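Local coordinates for protein amidohydrolase (Thermotoga maritima, PDB 3OOQ) that belongs to the amidohydrolase family of TIM-barrel hydrolases and may hydrolyse a cyclic amide such as allantoin, although its true substrate is not established, at residues I7-N11 with N39-P43; V14-T18 with G351-P355; R106-V112 with L312-T316; E329-L333 with G366-D370. The contacts are given in a common frame with arbitrary orientation. Numbering follows the deposited sequence.

Contact 1. Residues I7-N11 with N39-P43; sequences ILFKN and NIEDP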
loop_
_atom_site.group_PDB
_atom_site.type_symbol
_atom_site.label_atom_id
_atom_site.label_comp_id
_atom_site.label_asym_id
_atom_site.label_seq_id
_atom_site.Cartn_x
_atom_site.Cartn_y
_atom_site.Cartn_z
ATOM N N ILE F 7 -28.252 55.823 -19.502
ATOM C CA ILE F 7 -29.407 55.342 -18.758
ATOM C C ILE F 7 -29.631 56.250 -17.558
ATOM O O ILE F 7 -28.698 56.566 -16.816
ATOM C CB ILE F 7 -29.233 53.894 -18.268
ATOM C CG1 ILE F 7 -29.112 52.918 -19.446
ATOM C CG2 ILE F 7 -30.385 53.496 -17.365
ATOM C CD1 ILE F 7 -28.689 51.514 -19.025
ATOM N N LEU F 8 -30.875 56.655 -17.363
ATOM C CA LEU F 8 -31.228 57.510 -16.252
ATOM C C LEU F 8 -32.200 56.767 -15.347
ATOM O O LEU F 8 -33.358 56.541 -15.709
ATOM C CB LEU F 8 -31.830 58.820 -16.774
ATOM C CG LEU F 8 -32.297 59.872 -15.771
ATOM C CD1 LEU F 8 -31.192 60.196 -14.747
ATOM C CD2 LEU F 8 -32.799 61.135 -16.495
ATOM N N PHE F 9 -31.722 56.371 -14.175
ATOM C CA PHE F 9 -32.565 55.672 -13.213
ATOM C C PHE F 9 -33.291 56.699 -12.376
ATOM O O PHE F 9 -32.656 57.542 -11.747
ATOM C CB PHE F 9 -31.731 54.748 -12.318
ATOM C CG PHE F 9 -31.069 53.615 -13.057
ATOM C CD1 PHE F 9 -31.785 52.458 -13.373
ATOM C CD2 PHE F 9 -29.726 53.698 -13.430
ATOM C CE1 PHE F 9 -31.174 51.398 -14.065
ATOM C CE2 PHE F 9 -29.098 52.640 -14.103
ATOM C CZ PHE F 9 -29.830 51.482 -14.417
ATOM N N LYS F 10 -34.617 56.637 -12.362
ATOM C CA LYS F 10 -35.412 57.685 -11.699
ATOM C C LYS F 10 -36.155 57.221 -10.443
ATOM O O LYS F 10 -36.827 56.192 -10.452
ATOM C CB LYS F 10 -36.407 58.332 -12.696
ATOM C CG LYS F 10 -35.718 58.991 -13.898
ATOM C CD LYS F 10 -35.863 60.521 -13.991
ATOM C CE LYS F 10 -36.203 61.246 -12.681
ATOM N NZ LYS F 10 -35.800 62.690 -12.769
ATOM N N ASN F 11 -36.036 58.010 -9.378
ATOM C CA ASN F 11 -36.934 57.912 -8.225
ATOM C C ASN F 11 -36.808 56.633 -7.382
ATOM O O ASN F 11 -37.732 56.258 -6.656
ATOM C CB ASN F 11 -38.394 58.180 -8.667
ATOM C CG ASN F 11 -39.304 58.562 -7.510
ATOM O OD1 ASN F 11 -38.906 59.276 -6.587
ATOM N ND2 ASN F 11 -40.532 58.077 -7.552
ATOM N N ASN F 39 -32.733 65.341 -8.557
ATOM C CA ASN F 39 -33.590 65.589 -9.729
ATOM C C ASN F 39 -32.802 65.714 -11.032
ATOM O O ASN F 39 -32.712 66.799 -11.615
ATOM C CB ASN F 39 -34.451 66.860 -9.522
ATOM C CG ASN F 39 -35.809 66.561 -8.904
ATOM O OD1 ASN F 39 -36.103 66.973 -7.779
ATOM N ND2 ASN F 39 -36.646 65.840 -9.640
ATOM N N ILE F 40 -32.234 64.605 -11.493
ATOM C CA ILE F 40 -31.459 64.619 -12.730
ATOM C C ILE F 40 -32.382 64.572 -13.950
ATOM O O ILE F 40 -33.360 63.826 -13.961
ATOM C CB ILE F 40 -30.429 63.456 -12.783
ATOM C CG1 ILE F 40 -29.511 63.505 -11.551
ATOM C CG2 ILE F 40 -29.614 63.524 -14.066
ATOM C CD1 ILE F 40 -28.601 62.292 -11.389
ATOM N N GLU F 41 -32.076 65.394 -14.954
ATOM C CA GLU F 41 -32.748 65.348 -16.265
ATOM C C GLU F 41 -31.710 65.165 -17.359
ATOM O O GLU F 41 -30.642 65.771 -17.311
ATOM C CB GLU F 41 -33.569 66.626 -16.523
ATOM C CG GLU F 41 -35.088 66.414 -16.657
ATOM C CD GLU F 41 -35.762 65.971 -15.359
ATOM O OE1 GLU F 41 -35.429 66.533 -14.288
ATOM O OE2 GLU F 41 -36.628 65.066 -15.411
ATOM N N ASP F 42 -32.011 64.311 -18.331
ATOM C CA ASP F 42 -31.149 64.137 -19.502
ATOM C C ASP F 42 -31.993 63.727 -20.699
ATOM O O ASP F 42 -32.620 62.661 -20.689
ATOM C CB ASP F 42 -30.010 63.135 -19.250
ATOM C CG ASP F 42 -28.906 63.211 -20.313
ATOM O OD1 ASP F 42 -29.130 62.778 -21.468
ATOM O OD2 ASP F 42 -27.801 63.695 -19.986
ATOM N N PRO F 43 -32.003 64.582 -21.739
ATOM C CA PRO F 43 -32.953 64.481 -22.854
ATOM C C PRO F 43 -32.734 63.248 -23.726
ATOM O O PRO F 43 -33.679 62.742 -24.336
ATOM C CB PRO F 43 -32.679 65.760 -23.662
ATOM C CG PRO F 43 -31.248 66.107 -23.354
ATOM C CD PRO F 43 -31.035 65.685 -21.927
#
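The link between strands 32-37 and 46-49 passes over L8 and K10 as an irregular chain, and the evidence for the contact begins at I40. Its CG2 methyl lies 3.7 Å from CD1 of L8, an apolar pair in which both residues are buried. The carbonyl of the same residue makes the polar part of the contact: I40 O, also 3.7 Å from L8 CD2, accepts a hydrogen bond from NZ of K10 at 2.9 Å. At E41 the side chain starts out away from the strand, yet its end returns, bringing OE2 to 3.6 Å from K10 NZ, a long salt bridge. K10 thus fastens the loop by a backbone carbonyl and a distant carboxylate, and it also forms a salt bridge with D25, whose OD2 accepts the amide of I40 as well. D42 comes next; its N is 3.8 Å from L8 CD2, and its CB 4.4 Å from that same atom. The carboxylate of D42 then turns off to the amides of D44 and A45. L8 and D42 have the nearest CA atoms, yet these are 7.4 Å apart, too far for strand pairing. Strand 7-10 bonds through its backbone to strands 24-29 and 46-49; L8 points at the loop and F9 to the opposite face of this four-stranded mixed sheet, where its ring meets Y379 of strand 375-380 edge-to-face.

Contact 2. Residues V14-T18 with G351-P355; sequences VFPIT and GSIEP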
loop_
_atom_site.group_PDB
_atom_site.type_symbol
_atom_site.label_atom_id
_atom_site.label_comp_id
_atom_site.label_asym_id
_atom_site.label_seq_id
_atom_site.Cartn_x
_atom_site.Cartn_y
_atom_site.Cartn_z
ATOM N N VAL F 14 -31.989 55.521 -3.350
ATOM C CA VAL F 14 -30.602 55.285 -3.745
ATOM C C VAL F 14 -29.738 55.148 -2.498
ATOM O O VAL F 14 -29.783 56.008 -1.606
ATOM C CB VAL F 14 -30.039 56.430 -4.673
ATOM C CG1 VAL F 14 -28.590 56.129 -5.112
ATOM C CG2 VAL F 14 -30.924 56.624 -5.902
ATOM N N PHE F 15 -28.957 54.069 -2.452
ATOM C CA PHE F 15 -28.000 53.816 -1.388
ATOM C C PHE F 15 -26.568 53.951 -1.919
ATOM O O PHE F 15 -25.979 52.959 -2.371
ATOM C CB PHE F 15 -28.224 52.406 -0.809
ATOM C CG PHE F 15 -29.298 52.343 0.245
ATOM C CD1 PHE F 15 -30.648 52.400 -0.101
ATOM C CD2 PHE F 15 -28.962 52.204 1.582
ATOM C CE1 PHE F 15 -31.652 52.340 0.873
ATOM C CE2 PHE F 15 -29.960 52.142 2.571
ATOM C CZ PHE F 15 -31.310 52.213 2.204
ATOM N N PRO F 16 -25.990 55.174 -1.864
ATOM C CA PRO F 16 -24.607 55.349 -2.327
ATOM C C PRO F 16 -23.576 54.583 -1.486
ATOM O O PRO F 16 -22.468 54.324 -1.978
ATOM C CB PRO F 16 -24.359 56.857 -2.170
ATOM C CG PRO F 16 -25.683 57.481 -2.006
ATOM C CD PRO F 16 -26.569 56.446 -1.380
ATOM N N ILE F 17 -23.951 54.271 -0.236
ATOM C CA ILE F 17 -23.146 53.557 0.768
ATOM C C ILE F 17 -22.174 54.460 1.483
ATOM O O ILE F 17 -22.068 54.405 2.696
ATOM C CB ILE F 17 -22.365 52.294 0.221
ATOM C CG1 ILE F 17 -23.317 51.201 -0.268
ATOM C CG2 ILE F 17 -21.395 51.752 1.289
ATOM C CD1 ILE F 17 -24.431 50.828 0.700
ATOM N N THR F 18 -21.472 55.297 0.728
ATOM C CA THR F 18 -20.485 56.196 1.300
ATOM C C THR F 18 -21.119 57.511 1.752
ATOM O O THR F 18 -20.430 58.408 2.234
ATOM C CB THR F 18 -19.369 56.450 0.308
ATOM O OG1 THR F 18 -19.947 56.875 -0.934
ATOM C CG2 THR F 18 -18.549 55.134 0.077
ATOM N N GLY F 351 -17.831 49.444 -5.579
ATOM C CA GLY F 351 -18.248 49.421 -4.179
ATOM C C GLY F 351 -18.984 50.639 -3.624
ATOM O O GLY F 351 -19.187 50.719 -2.410
ATOM N N SER F 352 -19.366 51.586 -4.493
ATOM C CA SER F 352 -20.178 52.755 -4.097
ATOM C C SER F 352 -20.902 53.378 -5.283
ATOM O O SER F 352 -20.510 53.173 -6.446
ATOM C CB SER F 352 -19.320 53.832 -3.400
ATOM O OG SER F 352 -18.382 54.433 -4.295
ATOM N N ILE F 353 -21.955 54.136 -4.995
ATOM C CA ILE F 353 -22.613 54.898 -6.046
ATOM C C ILE F 353 -22.121 56.336 -5.995
ATOM O O ILE F 353 -22.758 57.218 -5.398
ATOM C CB ILE F 353 -24.158 54.835 -6.001
ATOM C CG1 ILE F 353 -24.641 53.384 -5.850
ATOM C CG2 ILE F 353 -24.736 55.483 -7.268
ATOM C CD1 ILE F 353 -26.151 53.198 -5.919
ATOM N N GLU F 354 -20.963 56.550 -6.605
ATOM C CA GLU F 354 -20.388 57.873 -6.716
ATOM C C GLU F 354 -20.072 58.161 -8.175
ATOM O O GLU F 354 -19.674 57.245 -8.906
ATOM C CB GLU F 354 -19.085 57.952 -5.911
ATOM C CG GLU F 354 -19.264 57.892 -4.403
ATOM C CD GLU F 354 -17.945 57.676 -3.662
ATOM O OE1 GLU F 354 -16.873 57.849 -4.284
ATOM O OE2 GLU F 354 -17.986 57.326 -2.459
ATOM N N PRO F 355 -20.199 59.430 -8.589
ATOM C CA PRO F 355 -19.742 59.814 -9.921
ATOM C C PRO F 355 -18.322 59.351 -10.201
ATOM O O PRO F 355 -17.433 59.468 -9.349
ATOM C CB PRO F 355 -19.814 61.347 -9.884
ATOM C CG PRO F 355 -20.934 61.609 -8.912
ATOM C CD PRO F 355 -20.707 60.593 -7.834
#
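V14, at the end of strand 12-14, points its side chain at the loop 351-355, and its CG1 packs 3.9 Å from CD1 of I353. F15 O lies 3.6 Å from I353 CD1, but the CA-to-CB bond of F15 points away from the loop, and its ring stacks on F56. P16 supplies the backbone join: its O accepts the amide N of I353 at 3.1 Å with an N-H...O angle of 165°, and P16 CB is 4.3 Å from I353 CB. The CA atoms of this pair are only 4.2 Å apart, yet the two chains run 105° to one another, so they cross rather than pair as strands. G351-P355 opens the G-S-I-x-x-G-K-x-A-D-L run that in many amidohydrolases leads into a strand of the small beta domain, here 361-364. I17, with phi 82° and psi -46°, sits at the centre of a classic gamma turn, closed weakly from T18 N to P16 O at 3.0 Å. That turn brings T18 round to the loop: its CG2 is 3.8 Å from S352 CB, and its OG1 donates to E354 OE2 at a short 2.5 Å, while E354 OE1 forms a salt bridge with K357.

Contact 3. Residues R106-V112 with L312-T316; sequences RALAGGV and LEFAT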
loop_
_atom_site.group_PDB
_atom_site.type_symbol
_atom_site.label_atom_id
_atom_site.label_comp_id
_atom_site.label_asym_id
_atom_site.label_seq_id
_atom_site.Cartn_x
_atom_site.Cartn_y
_atom_site.Cartn_z
ATOM N N ARG F 106 -26.491 32.751 -9.870
ATOM C CA ARG F 106 -27.074 32.751 -8.535
ATOM C C ARG F 106 -26.487 33.874 -7.679
ATOM O O ARG F 106 -27.207 34.479 -6.888
ATOM C CB ARG F 106 -26.883 31.385 -7.860
ATOM C CG ARG F 106 -27.720 30.268 -8.490
ATOM C CD ARG F 106 -27.388 28.907 -7.882
ATOM N NE ARG F 106 -28.239 27.853 -8.437
ATOM C CZ ARG F 106 -27.812 26.713 -8.990
ATOM N NH1 ARG F 106 -26.520 26.402 -9.055
ATOM N NH2 ARG F 106 -28.704 25.855 -9.457
ATOM N N ALA F 107 -25.200 34.174 -7.861
ATOM C CA ALA F 107 -24.554 35.292 -7.133
ATOM C C ALA F 107 -25.102 36.671 -7.566
ATOM O O ALA F 107 -25.328 37.552 -6.732
ATOM C CB ALA F 107 -23.055 35.242 -7.299
ATOM N N LEU F 108 -25.312 36.830 -8.871
ATOM C CA LEU F 108 -25.992 38.001 -9.425
ATOM C C LEU F 108 -27.409 38.143 -8.852
ATOM O O LEU F 108 -27.806 39.236 -8.459
ATOM C CB LEU F 108 -25.998 37.942 -10.960
ATOM C CG LEU F 108 -24.636 38.078 -11.676
ATOM C CD1 LEU F 108 -24.733 37.669 -13.153
ATOM C CD2 LEU F 108 -24.065 39.502 -11.560
ATOM N N ALA F 109 -28.156 37.044 -8.780
ATOM C CA ALA F 109 -29.465 37.036 -8.140
ATOM C C ALA F 109 -29.419 37.387 -6.634
ATOM O O ALA F 109 -30.462 37.634 -6.024
ATOM C CB ALA F 109 -30.197 35.660 -8.378
ATOM N N GLY F 110 -28.223 37.377 -6.040
ATOM C CA GLY F 110 -28.035 37.864 -4.675
ATOM C C GLY F 110 -27.340 39.217 -4.606
ATOM O O GLY F 110 -26.992 39.702 -3.527
ATOM N N GLY F 111 -27.108 39.814 -5.766
ATOM C CA GLY F 111 -26.623 41.181 -5.843
ATOM C C GLY F 111 -25.127 41.351 -5.787
ATOM O O GLY F 111 -24.654 42.454 -5.574
ATOM N N VAL F 112 -24.379 40.263 -5.989
ATOM C CA VAL F 112 -22.919 40.299 -6.011
ATOM C C VAL F 112 -22.396 40.441 -7.439
ATOM O O VAL F 112 -22.748 39.657 -8.330
ATOM C CB VAL F 112 -22.312 39.018 -5.370
ATOM C CG1 VAL F 112 -20.788 39.102 -5.347
ATOM C CG2 VAL F 112 -22.838 38.843 -3.949
ATOM N N LEU F 312 -22.390 32.383 -2.388
ATOM C CA LEU F 312 -22.277 33.791 -2.621
ATOM C C LEU F 312 -23.650 34.438 -2.757
ATOM O O LEU F 312 -23.861 35.565 -2.283
ATOM C CB LEU F 312 -21.423 34.025 -3.868
ATOM C CG LEU F 312 -20.805 35.399 -4.079
ATOM C CD1 LEU F 312 -20.041 35.882 -2.846
ATOM C CD2 LEU F 312 -19.897 35.335 -5.283
ATOM N N GLU F 313 -24.591 33.700 -3.355
ATOM C CA GLU F 313 -25.968 34.168 -3.501
ATOM C C GLU F 313 -26.545 34.629 -2.177
ATOM O O GLU F 313 -27.499 35.429 -2.161
ATOM C CB GLU F 313 -26.876 33.092 -4.119
ATOM C CG GLU F 313 -26.992 31.790 -3.324
ATOM C CD GLU F 313 -27.730 30.695 -4.094
ATOM O OE1 GLU F 313 -28.756 31.034 -4.754
ATOM O OE2 GLU F 313 -27.283 29.507 -4.030
ATOM N N PHE F 314 -25.970 34.140 -1.077
ATOM C CA PHE F 314 -26.499 34.430 0.254
ATOM C C PHE F 314 -25.681 35.448 1.067
ATOM O O PHE F 314 -25.839 35.551 2.286
ATOM C CB PHE F 314 -26.704 33.134 1.046
ATOM C CG PHE F 314 -27.702 32.176 0.413
ATOM C CD1 PHE F 314 -28.948 32.625 -0.023
ATOM C CD2 PHE F 314 -27.393 30.818 0.277
ATOM C CE1 PHE F 314 -29.876 31.736 -0.604
ATOM C CE2 PHE F 314 -28.306 29.913 -0.307
ATOM C CZ PHE F 314 -29.548 30.371 -0.746
ATOM N N ALA F 315 -24.823 36.210 0.382
ATOM C CA ALA F 315 -24.035 37.254 1.031
ATOM C C ALA F 315 -24.896 38.185 1.909
ATOM O O ALA F 315 -24.491 38.531 3.037
ATOM C CB ALA F 315 -23.256 38.054 -0.001
ATOM N N THR F 316 -26.067 38.591 1.403
ATOM C CA THR F 316 -26.946 39.495 2.170
ATOM C C THR F 316 -27.573 38.811 3.363
ATOM O O THR F 316 -27.939 39.478 4.341
ATOM C CB THR F 316 -28.065 40.159 1.319
ATOM O OG1 THR F 316 -28.930 39.153 0.767
ATOM C CG2 THR F 316 -27.448 40.983 0.196
HETATM O O HOH W 1 -27.115 38.025 -1.368
#
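A single water carries the polar link between two backbones that meet without direct hydrogen bonds. Water 1 donates to G110 O and to E313 O, each at 2.7 Å, and accepts from T316 N at 3.0 Å, so joining the end of helix 103-108 to the start of helix 315-321. A107 CA is 4.1 Å from E313 CA, and R106 O only 3.1 Å from E313 CB. G110 CA makes a C-H...O contact of 3.5 Å with E313 O; a CB there would clash with that oxygen, at 2.2 Å. A Schellman motif ends the first helix, with V112 N bonded to A107 O at 3.0 Å and G111 N to L108 O at 2.8 Å, and the positive phi of G111 turns the chain into strand 112-117. Apolar packing centres on L312, whose CD2 lies 3.7 Å from A107 CB and 3.9 Å from V112 CG1, while V112 CG2 is 4.0 Å from A315 CB. R106 forms a salt bridge with E71, and T316 a hydrogen bond with R324 of the second subunit. The chemistry implies an interface set by close backbone approach, apolar packing and one bridging water, with no salt bridge between the two segments.

Contact 4. Residues E329-L333 with G366-D370; sequences EEDLL and GHPFD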
loop_
_atom_site.group_PDB
_atom_site.type_symbol
_atom_site.label_atom_id
_atom_site.label_comp_id
_atom_site.label_asym_id
_atom_site.label_seq_id
_atom_site.Cartn_x
_atom_site.Cartn_y
_atom_site.Cartn_z
ATOM N N GLU F 329 -26.645 48.162 10.345
ATOM C CA GLU F 329 -26.898 48.115 8.909
ATOM C C GLU F 329 -25.890 48.891 8.049
ATOM O O GLU F 329 -25.366 48.349 7.077
ATOM C CB GLU F 329 -28.326 48.610 8.619
ATOM C CG GLU F 329 -28.624 48.752 7.140
ATOM C CD GLU F 329 -29.853 49.615 6.861
ATOM O OE1 GLU F 329 -30.783 49.615 7.701
ATOM O OE2 GLU F 329 -29.884 50.288 5.800
ATOM N N GLU F 330 -25.653 50.159 8.405
ATOM C CA GLU F 330 -24.767 51.063 7.660
ATOM C C GLU F 330 -23.379 50.432 7.493
ATOM O O GLU F 330 -22.805 50.437 6.397
ATOM C CB GLU F 330 -24.662 52.414 8.406
ATOM C CG GLU F 330 -23.953 53.551 7.672
ATOM C CD GLU F 330 -23.843 54.839 8.520
ATOM O OE1 GLU F 330 -22.788 55.512 8.445
ATOM O OE2 GLU F 330 -24.803 55.169 9.257
ATOM N N ASP F 331 -22.858 49.889 8.586
ATOM C CA ASP F 331 -21.548 49.217 8.610
ATOM C C ASP F 331 -21.532 47.921 7.781
ATOM O O ASP F 331 -20.588 47.648 7.005
ATOM C CB ASP F 331 -21.164 48.887 10.061
ATOM C CG ASP F 331 -20.791 50.121 10.874
ATOM O OD1 ASP F 331 -20.253 51.088 10.297
ATOM O OD2 ASP F 331 -21.023 50.114 12.103
ATOM N N LEU F 332 -22.575 47.118 7.970
ATOM C CA LEU F 332 -22.706 45.855 7.261
ATOM C C LEU F 332 -22.801 46.064 5.755
ATOM O O LEU F 332 -22.322 45.233 4.976
ATOM C CB LEU F 332 -23.918 45.088 7.772
ATOM C CG LEU F 332 -23.792 44.591 9.205
ATOM C CD1 LEU F 332 -25.168 44.233 9.758
ATOM C CD2 LEU F 332 -22.838 43.365 9.275
ATOM N N LEU F 333 -23.411 47.172 5.338
ATOM C CA LEU F 333 -23.421 47.504 3.916
ATOM C C LEU F 333 -22.025 47.859 3.410
ATOM O O LEU F 333 -21.610 47.374 2.350
ATOM C CB LEU F 333 -24.432 48.622 3.616
ATOM C CG LEU F 333 -25.879 48.179 3.752
ATOM C CD1 LEU F 333 -26.845 49.415 3.740
ATOM C CD2 LEU F 333 -26.189 47.223 2.617
ATOM N N GLY F 366 -36.762 45.716 -2.484
ATOM C CA GLY F 366 -36.850 46.256 -1.128
ATOM C C GLY F 366 -35.451 46.210 -0.551
ATOM O O GLY F 366 -34.490 45.907 -1.275
ATOM N N HIS F 367 -35.318 46.479 0.746
ATOM C CA HIS F 367 -33.998 46.501 1.363
ATOM C C HIS F 367 -33.341 45.103 1.284
ATOM O O HIS F 367 -34.004 44.101 1.554
ATOM C CB HIS F 367 -34.091 46.974 2.816
ATOM C CG HIS F 367 -32.767 47.388 3.388
ATOM N ND1 HIS F 367 -31.750 46.491 3.643
ATOM C CD2 HIS F 367 -32.290 48.606 3.738
ATOM C CE1 HIS F 367 -30.701 47.138 4.118
ATOM N NE2 HIS F 367 -31.006 48.422 4.194
ATOM N N PRO F 368 -32.045 45.030 0.915
ATOM C CA PRO F 368 -31.364 43.722 0.755
ATOM C C PRO F 368 -31.286 42.878 2.023
ATOM O O PRO F 368 -31.127 41.663 1.940
ATOM C CB PRO F 368 -29.949 44.112 0.309
ATOM C CG PRO F 368 -30.144 45.439 -0.380
ATOM C CD PRO F 368 -31.187 46.137 0.461
ATOM N N PHE F 369 -31.389 43.511 3.185
ATOM C CA PHE F 369 -31.348 42.773 4.451
ATOM C C PHE F 369 -32.752 42.392 4.887
ATOM O O PHE F 369 -32.949 41.879 5.986
ATOM C CB PHE F 369 -30.665 43.587 5.569
ATOM C CG PHE F 369 -29.205 43.905 5.317
ATOM C CD1 PHE F 369 -28.489 43.272 4.301
ATOM C CD2 PHE F 369 -28.531 44.834 6.133
ATOM C CE1 PHE F 369 -27.135 43.580 4.076
ATOM C CE2 PHE F 369 -27.188 45.149 5.906
ATOM C CZ PHE F 369 -26.484 44.500 4.884
ATOM N N ASP F 370 -33.734 42.689 4.043
ATOM C CA ASP F 370 -35.098 42.259 4.300
ATOM C C ASP F 370 -35.253 40.996 3.492
ATOM O O ASP F 370 -35.081 41.008 2.265
ATOM C CB ASP F 370 -36.129 43.319 3.876
ATOM C CG ASP F 370 -37.575 42.935 4.244
ATOM O OD1 ASP F 370 -37.935 41.739 4.290
ATOM O OD2 ASP F 370 -38.378 43.860 4.490
#
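A histidine-carboxylate hydrogen bond ties the loop after strand 361-364 to the first turn of helix 329-334. H367 NE2 donates to E329 OE2 at 2.7 Å with an N-H...O angle of 151°, the oxygen lying near the plane of the ring at its edge. The imidazole is oriented from its other nitrogen: ND1 of H367 accepts the amide N of F369 at 3.0 Å and 168°, so the proton belongs on NE2. That bond sits within a type I beta turn from H367 to D370, closed by D370 N to H367 O at 2.9 Å. In this amidohydrolase fold, the turn lies in the loop joining the antiparallel strands 361-364 and 375-380 and packs against helix 329-334, which comes earlier in the chain; R324 of the second subunit binds the carbonyls of P368 and D370. The turn presents F369 to the helix: its CZ is 3.6 Å from L333 CD2, its CE2 3.8 Å from L332 CB, and E329 O approaches the ring edge 3.9 Å from CE2 of F369.

Contacts 2 and 4 form one packed unit, their centres about 13 Å apart: I17 CD1 lies 3.7 Å from L333 CB, F15 CE2 is 3.7 Å from E329 OE2, and F15 CZ is 4.0 Å from H367 CD2. Contact 4 also meets contact 3 at a centre distance of about 13 Å, with T316 CB 3.5 Å from P368 O, and R324 of the second subunit binds both, which puts them at the subunit interface. Contact 1 is more remote, its centre about 16 Å from that of contact 2 and 27 Å from that of contact 3. A glycerol, probably from the crystallisation liquor, is hydrogen-bonded to E354 of contact 2.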